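Local coordinates for protein alkaline phosphatase (Antarctic bacterium, PDB 2W5V) that probably hydrolyses phosphate monoesters at alkaline pH through a phosphoserine intermediate, using a site of two zinc ions and one magnesium ion, at residues 308-313 and 329-334; 261-266 and 335-340; 156-161 and 185-190. The protein carries 1 engineered substitution. One frame throughout, in Å; residues are numbered along the deposited sequence.

Contact 1: residues 308-313 and 329-334; sequences TLAAKK and GPTFST
Thr-308 and Thr-331 form an antiparallel hydrogen-bonded pair, a single beta bridge at the base of the hairpin built from strands 311-315 and 321-324. Their backbones are joined by two bonds. Thr-308 N gives its hydrogen to Thr-331 O at 2.9 Å, and the N-H...O angle is only 139°. Thr-331 N returns the bond to Thr-308 O at 3.0 Å and is straighter, 162°. The same Thr-308 O also takes a CA-H...O contact from Pro-330 CA at 3.2 Å and a weak bond from Ala-310 N.

That weak bond closes an inverse gamma turn centred on Leu-309. The chain bends there, and the next link is Gly-329 N to Ala-310 O at 2.7 Å. Gly-329 lies tight against the backbone of Lys-312. Water 1 donates to both Ala-311 O and Gly-329 O and so bridges the two segments.

The side chains meet on the face that holds Ala-310 and the two threonines. Thr-331 OG1 stands between its own backbone N and carbonyl carbon (chi1 56°). Thr-331 OG1 lies 3.5 Å from Thr-308 CB and 3.8 Å from Ala-310 CB. Its polar partner is Ser-333 OG of the second subunit, so this face belongs to the dimer interface. Thr-308 OG1 bonds to Gly-306 O of its own chain. Thr-331 CG2 rests 4.0 Å from Ala-310 CB.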
# COMPACT_ATOMS: atom_id res chain seq x y z
N THR B 308 -5.21 -11.38 4.47
CA THR B 308 -4.54 -11.70 3.21
C THR B 308 -5.54 -12.26 2.19
O THR B 308 -6.36 -13.12 2.53
CB THR B 308 -3.41 -12.70 3.47
OG1 THR B 308 -2.45 -12.10 4.34
CG2 THR B 308 -2.73 -13.11 2.17
N LEU B 309 -5.47 -11.77 0.96
CA LEU B 309 -6.35 -12.23 -0.11
C LEU B 309 -5.73 -13.45 -0.81
O LEU B 309 -5.37 -13.41 -1.99
CB LEU B 309 -6.63 -11.10 -1.11
CG LEU B 309 -7.39 -9.91 -0.51
CD1 LEU B 309 -7.55 -8.79 -1.53
CD2 LEU B 309 -8.75 -10.37 0.00
N ALA B 310 -5.60 -14.53 -0.05
CA ALA B 310 -4.95 -15.75 -0.52
C ALA B 310 -5.82 -16.49 -1.52
O ALA B 310 -7.03 -16.25 -1.61
CB ALA B 310 -4.62 -16.68 0.67
N ALA B 311 -5.20 -17.39 -2.26
CA ALA B 311 -5.93 -18.28 -3.16
C ALA B 311 -6.87 -19.16 -2.36
O ALA B 311 -6.53 -19.65 -1.28
CB ALA B 311 -4.96 -19.14 -3.93
N LYS B 312 -8.07 -19.36 -2.90
CA LYS B 312 -9.04 -20.28 -2.33
C LYS B 312 -8.42 -21.67 -2.22
O LYS B 312 -7.63 -22.08 -3.07
CB LYS B 312 -10.26 -20.35 -3.24
CG LYS B 312 -11.46 -21.06 -2.65
CD LYS B 312 -12.21 -20.15 -1.69
CE LYS B 312 -13.35 -20.89 -1.00
NZ LYS B 312 -14.20 -21.62 -1.98
N LYS B 313 -8.78 -22.40 -1.17
CA LYS B 313 -8.29 -23.75 -1.02
C LYS B 313 -9.32 -24.76 -1.50
O LYS B 313 -10.47 -24.72 -1.08
CB LYS B 313 -7.91 -24.03 0.44
CG LYS B 313 -6.45 -23.73 0.75
CD LYS B 313 -6.28 -23.17 2.15
CE LYS B 313 -4.88 -23.44 2.68
NZ LYS B 313 -3.87 -23.51 1.58
N GLY B 329 -9.62 -16.90 -1.06
CA GLY B 329 -10.05 -17.32 0.27
C GLY B 329 -9.26 -16.57 1.33
O GLY B 329 -8.11 -16.90 1.60
N PRO B 330 -9.86 -15.52 1.92
CA PRO B 330 -9.15 -14.69 2.90
C PRO B 330 -8.56 -15.49 4.05
O PRO B 330 -9.20 -16.41 4.55
CB PRO B 330 -10.24 -13.74 3.41
CG PRO B 330 -11.22 -13.67 2.29
CD PRO B 330 -11.24 -15.05 1.68
N THR B 331 -7.32 -15.17 4.43
CA THR B 331 -6.66 -15.80 5.57
C THR B 331 -6.13 -14.72 6.52
O THR B 331 -6.07 -13.54 6.17
CB THR B 331 -5.47 -16.69 5.12
OG1 THR B 331 -4.54 -15.91 4.35
CG2 THR B 331 -5.95 -17.86 4.28
N PHE B 332 -5.75 -15.14 7.72
CA PHE B 332 -5.21 -14.24 8.74
C PHE B 332 -4.00 -14.91 9.37
O PHE B 332 -3.88 -16.13 9.32
CB PHE B 332 -6.24 -14.03 9.86
CG PHE B 332 -7.50 -13.32 9.43
CD1 PHE B 332 -7.60 -11.95 9.53
CD2 PHE B 332 -8.60 -14.04 8.98
CE1 PHE B 332 -8.76 -11.30 9.16
CE2 PHE B 332 -9.76 -13.39 8.60
CZ PHE B 332 -9.84 -12.02 8.70
N SER B 333 -3.13 -14.13 10.00
CA SER B 333 -1.96 -14.70 10.64
C SER B 333 -1.76 -14.24 12.08
O SER B 333 -0.85 -14.71 12.75
CB SER B 333 -0.70 -14.40 9.82
OG SER B 333 -0.38 -13.02 9.89
N THR B 334 -2.57 -13.30 12.54
CA THR B 334 -2.44 -12.82 13.91
C THR B 334 -3.79 -12.34 14.45
O THR B 334 -4.70 -12.01 13.68
CB THR B 334 -1.35 -11.70 14.05
OG1 THR B 334 -1.30 -11.21 15.39
CG2 THR B 334 -1.62 -10.54 13.10
O HOH W 1 -7.21 -19.43 1.52

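Contact 2: residues 261-266 and 335-340; sequences GGHANN and GGHSAT. With ZN (zinc ion), chain G; MG (magnesium ion), chain J.
One of the two zinc sites of the alkaline phosphatase centre joins the end of helix 258-263 to the short strand 337-338. His-263 NE2 and His-337 NE2 each bind the zinc ion at 2.1 Å. These two nitrogens are 3.2 Å apart because they share the metal, and no hydrogen bond links them. The rings meet rim to rim with their planes at 42°, neither lying over the face of the other. Asp-259, the phosphorylated Ser-84 and water 3 are further ligands.

The second shell fixes the rotation of both rings. His-263 ND1 donates to Gly-335 O at 2.7 Å, and this oxygen lies at the ring edge, in its plane. His-337 ND1 bonds to Thr-82 O. Each imidazole is therefore held by both nitrogens, one on the metal and one on a backbone carbonyl.

Past His-263 the helix closes in a Schellman motif, with Asn-265 at positive phi. Asn-266 OD1 then binds a separate magnesium ion at 2.5 Å, with Ser-268 and four waters. The same oxygen caps helix 267-291 through Tyr-269 N. Strand 337-338 pairs antiparallel with strand 303-304, and Tyr-325 of the second subunit meets the His-337 ring.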
# COMPACT_ATOMS: atom_id res chain seq x y z
N GLY B 261 -13.33 -6.93 13.16
CA GLY B 261 -13.33 -8.05 12.23
C GLY B 261 -11.94 -8.66 12.11
O GLY B 261 -11.80 -9.88 12.07
N GLY B 262 -10.92 -7.81 12.05
CA GLY B 262 -9.54 -8.26 11.98
C GLY B 262 -9.11 -9.03 13.22
O GLY B 262 -8.48 -10.08 13.13
N HIS B 263 -9.44 -8.50 14.40
CA HIS B 263 -9.10 -9.14 15.66
C HIS B 263 -9.74 -10.51 15.77
O HIS B 263 -9.12 -11.44 16.26
CB HIS B 263 -9.56 -8.28 16.85
CG HIS B 263 -8.61 -7.17 17.18
ND1 HIS B 263 -7.31 -7.41 17.58
CD2 HIS B 263 -8.77 -5.83 17.20
CE1 HIS B 263 -6.71 -6.25 17.81
NE2 HIS B 263 -7.58 -5.28 17.59
N ALA B 264 -10.97 -10.62 15.28
CA ALA B 264 -11.71 -11.87 15.38
C ALA B 264 -11.32 -12.85 14.28
O ALA B 264 -11.78 -13.99 14.27
CB ALA B 264 -13.20 -11.60 15.36
N ASN B 265 -10.47 -12.40 13.36
CA ASN B 265 -10.15 -13.17 12.15
C ASN B 265 -11.44 -13.60 11.45
O ASN B 265 -11.62 -14.76 11.07
CB ASN B 265 -9.28 -14.39 12.48
CG ASN B 265 -7.85 -14.01 12.88
OD1 ASN B 265 -7.50 -12.83 13.02
ND2 ASN B 265 -7.02 -15.02 13.06
N ASN B 266 -12.35 -12.64 11.32
CA ASN B 266 -13.68 -12.87 10.74
C ASN B 266 -13.82 -12.13 9.40
O ASN B 266 -14.14 -10.95 9.38
CB ASN B 266 -14.75 -12.38 11.72
CG ASN B 266 -16.17 -12.67 11.24
OD1 ASN B 266 -16.42 -12.82 10.04
ND2 ASN B 266 -17.11 -12.74 12.18
N GLY B 335 -3.94 -12.33 15.76
CA GLY B 335 -5.12 -11.77 16.37
C GLY B 335 -4.96 -10.30 16.73
O GLY B 335 -5.88 -9.68 17.24
N GLY B 336 -3.78 -9.75 16.45
CA GLY B 336 -3.47 -8.39 16.88
C GLY B 336 -3.12 -7.45 15.74
O GLY B 336 -3.29 -7.79 14.57
N HIS B 337 -2.63 -6.26 16.09
CA HIS B 337 -2.20 -5.28 15.09
C HIS B 337 -0.90 -5.66 14.41
O HIS B 337 -0.18 -6.54 14.89
CB HIS B 337 -2.03 -3.91 15.73
CG HIS B 337 -3.27 -3.40 16.39
ND1 HIS B 337 -3.29 -2.24 17.13
CD2 HIS B 337 -4.52 -3.90 16.43
CE1 HIS B 337 -4.51 -2.04 17.60
NE2 HIS B 337 -5.28 -3.03 17.18
N SER B 338 -0.58 -4.99 13.30
CA SER B 338 0.70 -5.19 12.65
C SER B 338 1.29 -3.84 12.24
O SER B 338 0.56 -2.85 12.15
CB SER B 338 0.57 -6.12 11.44
OG SER B 338 0.03 -5.42 10.33
N ALA B 339 2.59 -3.82 11.99
CA ALA B 339 3.33 -2.58 11.79
C ALA B 339 3.58 -2.20 10.33
O ALA B 339 4.46 -1.39 10.05
CB ALA B 339 4.66 -2.63 12.57
N THR B 340 2.81 -2.75 9.39
CA THR B 340 2.97 -2.34 7.98
C THR B 340 2.71 -0.85 7.80
O THR B 340 1.92 -0.25 8.54
CB THR B 340 2.03 -3.11 7.03
OG1 THR B 340 2.18 -2.59 5.69
CG2 THR B 340 0.58 -2.94 7.47
ZN ZN G . -7.36 -3.24 17.53
MG MG J . -18.07 -14.48 9.29
O HOH W 2 -19.74 -13.40 10.70
O HOH W 3 -8.26 -2.84 19.91
O HOH W 4 -19.60 -16.10 7.96
O HOH W 5 -17.38 -16.02 11.18
O HOH W 6 -16.34 -14.94 7.55

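Contact 3: residues 156-161 and 185-190; sequences MDMTES and AILKGN
Thr-159 packs against Ile-186 and Leu-187 where the ends of two helices, 151-158 and 183-188, lie side by side at one margin of the large mixed sheet. The tight part is apolar. Thr-159 CG2 sits 3.8 Å from Leu-187 CD2, and the two side chains cross at about a right angle. Leu-187 CD2 also touches Met-158 CG at 3.7 Å. Phe-166 of strand 165-169 lies against both Met-158 and Leu-187, so this side of the contact faces the sheet.

Thr-159 OG1 bonds to Met-156 O, one turn back, at 2.7 Å. A chi1 of 80° keeps OG1 near both its own backbone N and its carbonyl carbon, within reach of that oxygen. The bond helps hold the rotation that turns CG2 to Leu-187. Ile-186 CG2 lies 3.8 Å from both OG1 and CB of Thr-159.

The looser side is at Met-156. It reaches Ile-186 only through the end of its chain, with Met-156 SD 4.0 Å from Ile-186 CD1, and both residues are partly exposed. Asn-190 forms a close polar edge instead. It lies against Thr-159, in the type I turn Met-158 to Ser-161, without a hydrogen bond across the contact. Its amide is held from its own helix, by ND2 to Ile-186 O. An alanine at Asn-190 would probably leave Ile-186 O without this donor and open a gap beside Thr-159 O. Thr-159 O sits over the face of the Asn-190 amide, 3.3 Å from Asn-190 CG.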
# COMPACT_ATOMS: atom_id res chain seq x y z
N MET B 156 -16.84 12.54 30.24
CA MET B 156 -16.88 13.83 30.92
C MET B 156 -16.09 14.89 30.15
O MET B 156 -16.49 16.05 30.11
CB MET B 156 -16.34 13.72 32.35
CG MET B 156 -16.42 15.02 33.12
SD MET B 156 -18.12 15.42 33.59
CE MET B 156 -18.48 14.07 34.71
N ASP B 157 -14.96 14.49 29.54
CA ASP B 157 -14.17 15.41 28.72
C ASP B 157 -14.97 15.97 27.54
O ASP B 157 -14.77 17.11 27.11
CB ASP B 157 -12.90 14.73 28.18
CG ASP B 157 -11.85 14.51 29.26
OD1 ASP B 157 -11.93 15.13 30.35
OD2 ASP B 157 -10.91 13.71 29.01
N MET B 158 -15.88 15.15 27.00
CA MET B 158 -16.73 15.60 25.90
C MET B 158 -17.47 16.88 26.28
O MET B 158 -17.59 17.80 25.48
CB MET B 158 -17.73 14.50 25.51
CG MET B 158 -18.78 14.93 24.48
SD MET B 158 -18.07 15.16 22.84
CE MET B 158 -17.97 13.46 22.28
N THR B 159 -17.94 16.93 27.52
CA THR B 159 -18.72 18.07 27.99
C THR B 159 -17.88 19.35 28.08
O THR B 159 -18.42 20.44 28.20
CB THR B 159 -19.39 17.79 29.36
OG1 THR B 159 -18.43 17.96 30.41
CG2 THR B 159 -19.96 16.37 29.39
N GLU B 160 -16.56 19.20 28.04
CA GLU B 160 -15.65 20.35 28.15
C GLU B 160 -14.96 20.63 26.81
O GLU B 160 -14.12 21.52 26.71
CB GLU B 160 -14.59 20.09 29.21
CG GLU B 160 -15.13 19.64 30.57
CD GLU B 160 -14.12 18.81 31.35
OE1 GLU B 160 -12.98 18.62 30.85
OE2 GLU B 160 -14.45 18.33 32.46
N SER B 161 -15.32 19.86 25.79
CA SER B 161 -14.65 19.97 24.50
C SER B 161 -15.27 21.06 23.64
O SER B 161 -16.28 21.66 24.00
CB SER B 161 -14.70 18.63 23.76
OG SER B 161 -16.01 18.37 23.27
N ALA B 185 -26.87 15.06 31.27
CA ALA B 185 -27.41 16.33 31.74
C ALA B 185 -26.36 17.43 31.66
O ALA B 185 -26.67 18.58 31.34
CB ALA B 185 -27.93 16.19 33.17
N ILE B 186 -25.11 17.08 31.95
CA ILE B 186 -24.01 18.02 31.84
C ILE B 186 -23.76 18.40 30.38
O ILE B 186 -23.50 19.57 30.07
CB ILE B 186 -22.72 17.45 32.48
CG1 ILE B 186 -22.98 17.05 33.93
CG2 ILE B 186 -21.58 18.46 32.39
CD1 ILE B 186 -21.73 16.69 34.71
N LEU B 187 -23.86 17.43 29.48
CA LEU B 187 -23.76 17.73 28.05
C LEU B 187 -24.78 18.78 27.64
O LEU B 187 -24.44 19.78 27.00
CB LEU B 187 -23.95 16.48 27.20
CG LEU B 187 -22.71 15.66 26.83
CD1 LEU B 187 -23.12 14.45 26.01
CD2 LEU B 187 -21.71 16.51 26.07
N LYS B 188 -26.04 18.54 27.99
CA LYS B 188 -27.13 19.42 27.57
C LYS B 188 -27.00 20.80 28.19
O LYS B 188 -27.43 21.80 27.61
CB LYS B 188 -28.48 18.81 27.94
CG LYS B 188 -28.80 17.48 27.28
CD LYS B 188 -30.10 16.93 27.84
CE LYS B 188 -30.37 15.52 27.36
NZ LYS B 188 -31.51 14.91 28.11
N GLY B 189 -26.42 20.87 29.38
CA GLY B 189 -26.20 22.13 30.05
C GLY B 189 -25.02 22.87 29.45
O GLY B 189 -24.72 24.00 29.84
N ASN B 190 -24.33 22.21 28.52
CA ASN B 190 -23.25 22.84 27.74
C ASN B 190 -23.66 23.11 26.30
O ASN B 190 -22.82 23.14 25.40
CB ASN B 190 -21.98 21.97 27.76
CG ASN B 190 -21.13 22.19 28.99
OD1 ASN B 190 -20.33 23.11 29.05
ND2 ASN B 190 -21.30 21.32 29.99

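How the contacts relate
Contacts 1 and 2 adjoin, their centres about 13 Å apart. The ring of Phe-332 from 329-334 rests on Asn-265 and Asn-266, and residues 329-334 run straight into 335-340. Both contacts touch the second subunit. Contact 3 lies far off, its centre about 45 Å from that of contact 1 and on the opposite side of the chain's centre, and no other subunit reaches it. Contact 1, mostly backbone pairing at a hairpin base, lies in the subunit interface. Contact 2 is metal coordination in the catalytic centre. Contact 3 is apolar packing that buries Met-158, Thr-159 and Leu-187 against the sheet, while Met-156, Ile-186 and Asn-190 are partly exposed.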